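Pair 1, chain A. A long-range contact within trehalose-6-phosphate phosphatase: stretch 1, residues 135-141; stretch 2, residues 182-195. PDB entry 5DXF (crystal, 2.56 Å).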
# COMPACT_ATOMS: atom_id res chain seq x y z
N ILE A 135 -13.25 -17.05 9.95
CA ILE A 135 -12.01 -16.55 9.41
C ILE A 135 -10.91 -17.47 9.87
O ILE A 135 -10.93 -17.92 11.01
CB ILE A 135 -11.71 -15.13 9.89
CG1 ILE A 135 -12.96 -14.26 9.75
CG2 ILE A 135 -10.55 -14.57 9.09
CD1 ILE A 135 -12.67 -12.78 9.76
N HIS A 136 -9.94 -17.74 9.00
CA HIS A 136 -8.98 -18.77 9.30
C HIS A 136 -7.58 -18.24 9.63
O HIS A 136 -6.84 -17.79 8.76
CB HIS A 136 -8.94 -19.75 8.13
CG HIS A 136 -10.29 -20.17 7.65
ND1 HIS A 136 -10.53 -21.40 7.06
CD2 HIS A 136 -11.48 -19.53 7.66
CE1 HIS A 136 -11.80 -21.49 6.73
NE2 HIS A 136 -12.40 -20.37 7.09
N PRO A 137 -7.24 -18.35 10.98
CA PRO A 137 -5.96 -17.72 11.32
C PRO A 137 -4.80 -18.70 11.49
O PRO A 137 -5.00 -19.90 11.37
CB PRO A 137 -6.26 -17.01 12.65
CG PRO A 137 -7.43 -17.73 13.25
CD PRO A 137 -7.81 -18.84 12.32
N VAL A 138 -3.60 -18.18 11.72
CA VAL A 138 -2.42 -19.00 11.96
C VAL A 138 -1.71 -18.49 13.19
O VAL A 138 -1.69 -17.29 13.44
CB VAL A 138 -1.43 -18.96 10.80
CG1 VAL A 138 -0.66 -20.26 10.75
CG2 VAL A 138 -2.13 -18.69 9.48
N TRP A 139 -1.13 -19.40 13.97
CA TRP A 139 -0.48 -19.02 15.21
C TRP A 139 0.96 -19.46 15.28
O TRP A 139 1.27 -20.61 15.04
CB TRP A 139 -1.23 -19.60 16.40
CG TRP A 139 -2.68 -19.65 16.20
CD1 TRP A 139 -3.35 -20.49 15.37
CD2 TRP A 139 -3.65 -18.80 16.79
NE1 TRP A 139 -4.69 -20.22 15.43
CE2 TRP A 139 -4.90 -19.19 16.30
CE3 TRP A 139 -3.59 -17.74 17.70
CZ2 TRP A 139 -6.08 -18.57 16.68
CZ3 TRP A 139 -4.76 -17.13 18.08
CH2 TRP A 139 -5.99 -17.54 17.57
N LEU A 140 1.83 -18.52 15.64
CA LEU A 140 3.22 -18.81 15.93
C LEU A 140 3.46 -18.38 17.35
O LEU A 140 3.09 -17.29 17.75
CB LEU A 140 4.14 -18.06 14.98
CG LEU A 140 4.09 -18.43 13.50
CD1 LEU A 140 2.88 -19.25 13.13
CD2 LEU A 140 4.13 -17.17 12.65
N LEU A 141 3.89 -19.32 18.17
CA LEU A 141 4.05 -19.09 19.61
C LEU A 141 5.13 -18.12 20.06
O LEU A 141 4.93 -17.33 20.96
CB LEU A 141 4.24 -20.42 20.34
CG LEU A 141 4.42 -21.66 19.49
CD1 LEU A 141 4.73 -22.85 20.38
CD2 LEU A 141 3.16 -21.91 18.68
N LYS A 182 8.99 -21.47 7.89
CA LYS A 182 8.00 -21.94 8.87
C LYS A 182 6.66 -21.23 8.69
O LYS A 182 5.61 -21.86 8.66
CB LYS A 182 8.50 -21.74 10.30
CG LYS A 182 9.73 -22.56 10.67
CD LYS A 182 9.62 -23.04 12.11
CE LYS A 182 10.99 -23.19 12.76
NZ LYS A 182 11.81 -24.25 12.13
N PHE A 183 6.72 -19.90 8.59
CA PHE A 183 5.56 -19.05 8.31
C PHE A 183 4.75 -19.57 7.13
O PHE A 183 3.54 -19.87 7.25
CB PHE A 183 6.04 -17.63 8.04
CG PHE A 183 4.97 -16.58 8.14
CD1 PHE A 183 4.66 -16.01 9.36
CD2 PHE A 183 4.30 -16.12 7.00
CE1 PHE A 183 3.69 -15.03 9.46
CE2 PHE A 183 3.33 -15.13 7.10
CZ PHE A 183 3.03 -14.59 8.34
N ASN A 184 5.42 -19.68 5.98
CA ASN A 184 4.78 -20.24 4.78
C ASN A 184 4.21 -21.65 4.99
O ASN A 184 3.13 -21.98 4.48
CB ASN A 184 5.78 -20.26 3.62
CG ASN A 184 6.08 -18.87 3.09
OD1 ASN A 184 5.55 -18.45 2.06
ND2 ASN A 184 6.96 -18.15 3.78
N GLU A 185 4.95 -22.48 5.72
CA GLU A 185 4.54 -23.86 6.00
C GLU A 185 3.24 -23.91 6.79
O GLU A 185 2.38 -24.75 6.53
CB GLU A 185 5.64 -24.60 6.77
CG GLU A 185 6.61 -25.36 5.89
CD GLU A 185 7.70 -26.03 6.68
OE1 GLU A 185 7.70 -25.88 7.93
OE2 GLU A 185 8.57 -26.69 6.08
N ALA A 186 3.13 -23.02 7.76
CA ALA A 186 1.92 -22.93 8.56
C ALA A 186 0.76 -22.44 7.70
O ALA A 186 -0.35 -22.97 7.82
CB ALA A 186 2.14 -22.01 9.75
N TYR A 187 1.02 -21.47 6.83
CA TYR A 187 -0.04 -21.01 5.92
C TYR A 187 -0.56 -22.19 5.08
O TYR A 187 -1.76 -22.48 5.12
CB TYR A 187 0.44 -19.85 5.04
CG TYR A 187 0.15 -18.50 5.67
CD1 TYR A 187 -0.46 -17.48 4.95
CD2 TYR A 187 0.45 -18.26 7.00
CE1 TYR A 187 -0.74 -16.26 5.53
CE2 TYR A 187 0.18 -17.05 7.59
CZ TYR A 187 -0.41 -16.05 6.86
OH TYR A 187 -0.68 -14.84 7.47
N LEU A 188 0.34 -22.88 4.37
CA LEU A 188 -0.04 -24.08 3.60
C LEU A 188 -0.83 -25.08 4.44
O LEU A 188 -1.88 -25.57 4.00
CB LEU A 188 1.20 -24.78 3.03
CG LEU A 188 1.00 -26.22 2.52
CD1 LEU A 188 -0.05 -26.30 1.41
CD2 LEU A 188 2.31 -26.85 2.06
N ASN A 189 -0.30 -25.40 5.61
CA ASN A 189 -0.93 -26.29 6.59
C ASN A 189 -2.40 -25.96 6.83
O ASN A 189 -3.28 -26.81 6.66
CB ASN A 189 -0.16 -26.24 7.91
CG ASN A 189 -0.87 -26.96 9.05
OD1 ASN A 189 -1.76 -26.40 9.69
ND2 ASN A 189 -0.46 -28.20 9.30
N LYS A 190 -2.66 -24.72 7.23
CA LYS A 190 -4.04 -24.29 7.45
C LYS A 190 -4.91 -24.35 6.19
O LYS A 190 -6.04 -24.87 6.23
CB LYS A 190 -4.05 -22.86 8.02
CG LYS A 190 -3.19 -22.68 9.26
CD LYS A 190 -3.80 -23.37 10.48
CE LYS A 190 -2.99 -23.08 11.74
NZ LYS A 190 -3.56 -23.76 12.94
N ILE A 191 -4.34 -23.92 5.07
CA ILE A 191 -5.06 -23.84 3.82
C ILE A 191 -5.54 -25.22 3.41
O ILE A 191 -6.68 -25.39 3.00
CB ILE A 191 -4.11 -23.34 2.72
CG1 ILE A 191 -3.60 -21.95 3.05
CG2 ILE A 191 -4.78 -23.39 1.35
CD1 ILE A 191 -2.99 -21.22 1.88
N LYS A 192 -4.66 -26.19 3.55
CA LYS A 192 -4.98 -27.58 3.19
C LYS A 192 -5.94 -28.13 4.22
O LYS A 192 -6.80 -28.96 3.89
CB LYS A 192 -3.72 -28.46 3.11
CG LYS A 192 -4.06 -29.94 2.88
CD LYS A 192 -2.97 -30.69 2.13
CE LYS A 192 -3.55 -31.83 1.29
NZ LYS A 192 -3.65 -33.13 2.01
N SER A 193 -5.80 -27.67 5.46
CA SER A 193 -6.72 -28.08 6.51
C SER A 193 -8.16 -27.76 6.14
O SER A 193 -9.05 -28.60 6.34
CB SER A 193 -6.36 -27.42 7.84
OG SER A 193 -7.47 -27.40 8.71
N VAL A 194 -8.43 -26.57 5.61
CA VAL A 194 -9.84 -26.25 5.32
C VAL A 194 -10.22 -26.17 3.83
O VAL A 194 -11.36 -25.83 3.51
CB VAL A 194 -10.27 -24.91 5.99
CG1 VAL A 194 -9.97 -24.94 7.49
CG2 VAL A 194 -9.63 -23.72 5.31
N TYR A 195 -9.31 -26.51 2.93
CA TYR A 195 -9.56 -26.43 1.49
C TYR A 195 -10.59 -27.46 1.00
O TYR A 195 -10.65 -28.58 1.51
CB TYR A 195 -8.24 -26.58 0.71
CG TYR A 195 -8.39 -26.64 -0.79
CD1 TYR A 195 -8.26 -25.49 -1.57
CD2 TYR A 195 -8.68 -27.84 -1.43
CE1 TYR A 195 -8.41 -25.54 -2.94
CE2 TYR A 195 -8.83 -27.90 -2.79
CZ TYR A 195 -8.71 -26.75 -3.55
OH TYR A 195 -8.86 -26.79 -4.91

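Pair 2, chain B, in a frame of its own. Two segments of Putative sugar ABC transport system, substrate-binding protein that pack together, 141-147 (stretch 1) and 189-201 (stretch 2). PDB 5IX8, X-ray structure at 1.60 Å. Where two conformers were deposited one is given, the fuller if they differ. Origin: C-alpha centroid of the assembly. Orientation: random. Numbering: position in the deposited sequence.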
# COMPACT_ATOMS: atom_id res chain seq x y z
N LYS B 141 -4.47 20.61 19.31
CA LYS B 141 -3.17 20.02 19.62
C LYS B 141 -2.32 19.90 18.37
O LYS B 141 -2.84 19.81 17.25
CB LYS B 141 -3.34 18.64 20.26
CG LYS B 141 -4.26 18.65 21.48
CD LYS B 141 -4.34 17.30 22.17
CE LYS B 141 -5.12 17.46 23.49
NZ LYS B 141 -5.29 16.19 24.23
N GLN B 142 -1.00 19.90 18.57
CA GLN B 142 -0.06 19.93 17.46
C GLN B 142 0.32 18.53 16.99
O GLN B 142 0.56 17.62 17.80
CB GLN B 142 1.20 20.70 17.84
CG GLN B 142 0.93 22.16 18.06
CD GLN B 142 2.18 22.94 18.40
OE1 GLN B 142 3.29 22.56 18.01
NE2 GLN B 142 2.02 24.04 19.14
N VAL B 143 0.40 18.39 15.67
CA VAL B 143 0.63 17.12 14.99
C VAL B 143 1.84 17.29 14.07
O VAL B 143 1.81 18.13 13.16
CB VAL B 143 -0.60 16.70 14.16
CG1 VAL B 143 -0.34 15.35 13.46
CG2 VAL B 143 -1.89 16.64 15.06
N ILE B 144 2.89 16.51 14.31
CA ILE B 144 4.01 16.44 13.38
C ILE B 144 3.60 15.60 12.18
O ILE B 144 3.09 14.48 12.35
CB ILE B 144 5.24 15.81 14.06
CG1 ILE B 144 5.87 16.80 15.05
CG2 ILE B 144 6.25 15.33 13.00
CD1 ILE B 144 6.71 16.12 16.17
N VAL B 145 3.88 16.10 10.97
CA VAL B 145 3.59 15.38 9.73
C VAL B 145 4.90 14.93 9.10
O VAL B 145 5.76 15.77 8.79
CB VAL B 145 2.77 16.24 8.75
CG1 VAL B 145 2.59 15.47 7.43
CG2 VAL B 145 1.39 16.65 9.36
N VAL B 146 5.07 13.62 8.95
CA VAL B 146 6.22 13.01 8.27
C VAL B 146 5.57 12.34 7.06
O VAL B 146 5.04 11.23 7.20
CB VAL B 146 6.96 12.00 9.17
CG1 VAL B 146 8.09 11.26 8.40
CG2 VAL B 146 7.56 12.67 10.38
N PRO B 147 5.53 12.99 5.89
CA PRO B 147 4.58 12.60 4.85
C PRO B 147 5.05 11.51 3.92
O PRO B 147 4.24 11.02 3.11
CB PRO B 147 4.43 13.89 4.03
CG PRO B 147 5.76 14.52 4.12
CD PRO B 147 6.12 14.31 5.61
N ALA B 189 15.19 9.59 11.63
CA ALA B 189 15.90 10.86 11.54
C ALA B 189 14.91 12.01 11.36
O ALA B 189 15.06 13.08 11.96
CB ALA B 189 16.91 10.81 10.38
N GLN B 190 13.91 11.80 10.52
CA GLN B 190 12.97 12.90 10.31
C GLN B 190 12.17 13.18 11.57
O GLN B 190 11.89 14.35 11.88
CB GLN B 190 12.04 12.60 9.14
CG GLN B 190 12.79 12.59 7.80
CD GLN B 190 11.88 12.35 6.64
OE1 GLN B 190 10.71 12.82 6.59
NE2 GLN B 190 12.42 11.64 5.65
N THR B 191 11.77 12.14 12.31
CA THR B 191 10.95 12.39 13.48
C THR B 191 11.79 12.96 14.60
O THR B 191 11.34 13.84 15.36
CB THR B 191 10.23 11.11 13.93
OG1 THR B 191 9.49 10.60 12.82
CG2 THR B 191 9.25 11.42 15.08
N GLN B 192 13.04 12.51 14.71
CA GLN B 192 13.91 13.08 15.73
C GLN B 192 14.08 14.58 15.52
O GLN B 192 14.02 15.38 16.46
CB GLN B 192 15.25 12.36 15.71
CG GLN B 192 16.22 12.81 16.75
CD GLN B 192 17.21 11.71 17.06
OE1 GLN B 192 18.12 11.45 16.28
NE2 GLN B 192 17.00 11.03 18.18
N ASP B 193 14.31 14.97 14.27
CA ASP B 193 14.44 16.38 13.92
C ASP B 193 13.15 17.15 14.20
O ASP B 193 13.16 18.22 14.84
CB ASP B 193 14.83 16.43 12.45
CG ASP B 193 14.99 17.81 11.94
OD1 ASP B 193 16.01 18.44 12.27
OD2 ASP B 193 14.11 18.24 11.16
N LEU B 194 12.00 16.59 13.78
CA LEU B 194 10.75 17.34 13.96
C LEU B 194 10.29 17.37 15.42
O LEU B 194 9.68 18.37 15.82
CB LEU B 194 9.64 16.80 13.05
CG LEU B 194 9.90 17.23 11.60
CD1 LEU B 194 9.21 16.26 10.59
CD2 LEU B 194 9.47 18.70 11.38
N LEU B 195 10.62 16.34 16.23
CA LEU B 195 10.28 16.44 17.66
C LEU B 195 11.04 17.57 18.32
O LEU B 195 10.50 18.29 19.18
CB LEU B 195 10.58 15.12 18.40
CG LEU B 195 9.62 13.95 18.13
CD1 LEU B 195 10.28 12.67 18.60
CD2 LEU B 195 8.30 14.21 18.84
N MSE B 196 12.31 17.73 17.95
CA MSE B 196 13.10 18.81 18.52
C MSE B 196 12.52 20.17 18.10
O MSE B 196 12.46 21.11 18.89
CB MSE B 196 14.57 18.69 18.09
CG MSE B 196 15.47 19.74 18.75
SE MSE B 196 17.29 19.39 18.31
CE MSE B 196 17.12 17.45 18.18
N ARG B 197 12.11 20.26 16.84
CA ARG B 197 11.61 21.52 16.30
C ARG B 197 10.17 21.81 16.69
O ARG B 197 9.71 22.96 16.52
CB ARG B 197 11.72 21.49 14.77
CG ARG B 197 13.18 21.49 14.31
CD ARG B 197 13.34 20.98 12.84
NE ARG B 197 12.58 21.83 11.94
CZ ARG B 197 12.22 21.49 10.71
NH1 ARG B 197 11.48 22.31 10.01
NH2 ARG B 197 12.59 20.31 10.18
N THR B 198 9.44 20.81 17.19
CA THR B 198 8.02 20.95 17.52
C THR B 198 7.81 20.45 18.94
O THR B 198 7.18 19.42 19.19
CB THR B 198 7.17 20.18 16.51
OG1 THR B 198 7.79 20.23 15.21
CG2 THR B 198 5.79 20.78 16.40
N PRO B 199 8.35 21.17 19.92
CA PRO B 199 8.34 20.66 21.30
C PRO B 199 6.95 20.41 21.86
O PRO B 199 6.80 19.63 22.81
CB PRO B 199 9.07 21.75 22.09
CG PRO B 199 8.92 22.98 21.22
CD PRO B 199 8.97 22.51 19.82
N ASP B 200 5.92 21.06 21.32
CA ASP B 200 4.59 20.90 21.88
C ASP B 200 3.76 19.86 21.13
O ASP B 200 2.61 19.62 21.50
CB ASP B 200 3.86 22.26 21.89
CG ASP B 200 4.54 23.29 22.79
OD1 ASP B 200 5.23 22.89 23.76
OD2 ASP B 200 4.40 24.49 22.54
N ALA B 201 4.32 19.20 20.11
CA ALA B 201 3.54 18.20 19.39
C ALA B 201 3.13 17.03 20.30
O ALA B 201 3.91 16.57 21.14
CB ALA B 201 4.36 17.65 18.22
O HOH W 1 5.80 22.92 19.14
O HOH W 2 -0.03 20.01 21.34

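In both pairs a short extended segment lies across a helix and runs nearly antiparallel to it. The angle between the N-to-C directions is 151° in pair 1 and 149° in pair 2, the axes approach to 8.7 and 9.3 Å, and the central 14 residues superpose with an RMSD of 0.8 Å. No hydrogen bond joins the two stretches directly in either pair, so side-chain packing carries most of the contact.

The extended segment presents alternate residues to the helix. His A136, Val A138 and Leu A140 match Gln B142, Ile B144 and Val B146, and all six direct CA-to-CB toward the other stretch, whereas Pro A137 and Trp A139, like their counterparts Val B143 and Val B145, point away. Agreement is tightest at Val A138 and Ile B144, whose CA atoms fall 0.2 Å apart.

At this centre the partners differ in size. In pair 1 the helix offers Ala A186, whose CB lies 3.5 Å from Val A138 CG1, while the ring of Tyr A187 reaches in from a sideways start to bring CE2 within 3.4 Å of Val A138 CG2. In pair 2 the matching helix positions are Leu B194 and Leu B195. The longer Ile B144 meets both, with CG2 3.7 Å from Leu B194 CB and CD1 3.6 Å from Leu B195 CD2. The same CD1 also lies 3.5 Å from Ala B201 CB, beyond the helix.

One step along, a large aromatic is exchanged for a small polar residue. Leu A140 CD2 packs 3.5 Å from Phe A183 CD1; Val B146 CG2 instead lies 3.7 Å from OG1 of Thr B191, the counterpart of Phe A183, and 4.0 Å from Leu B194 CD1. The leucine thus supplies apolar surface to both Ile B144 and Val B146.

The other end diverges because the helix of pair 1 continues to Val A194, whereas Thr B198 already leaves helical geometry. Lys A190 reaches obliquely up to the strand, its CE 3.8 Å from Val A138 CG1 and its NZ 4.1 Å from Trp A139 CD1, at the indole edge. Its counterpart, Thr B198, turns its hydroxyl back to the helix, donating from OG1 to Leu B194 O at 2.7 Å, and begins a type I turn ending at Ala B201. The turn brings Asp B200 close enough for two waters to bridge it to Gln B142: one links Gln B142 OE1 to Asp B200 N, the other Gln B142 N to Asp B200 O.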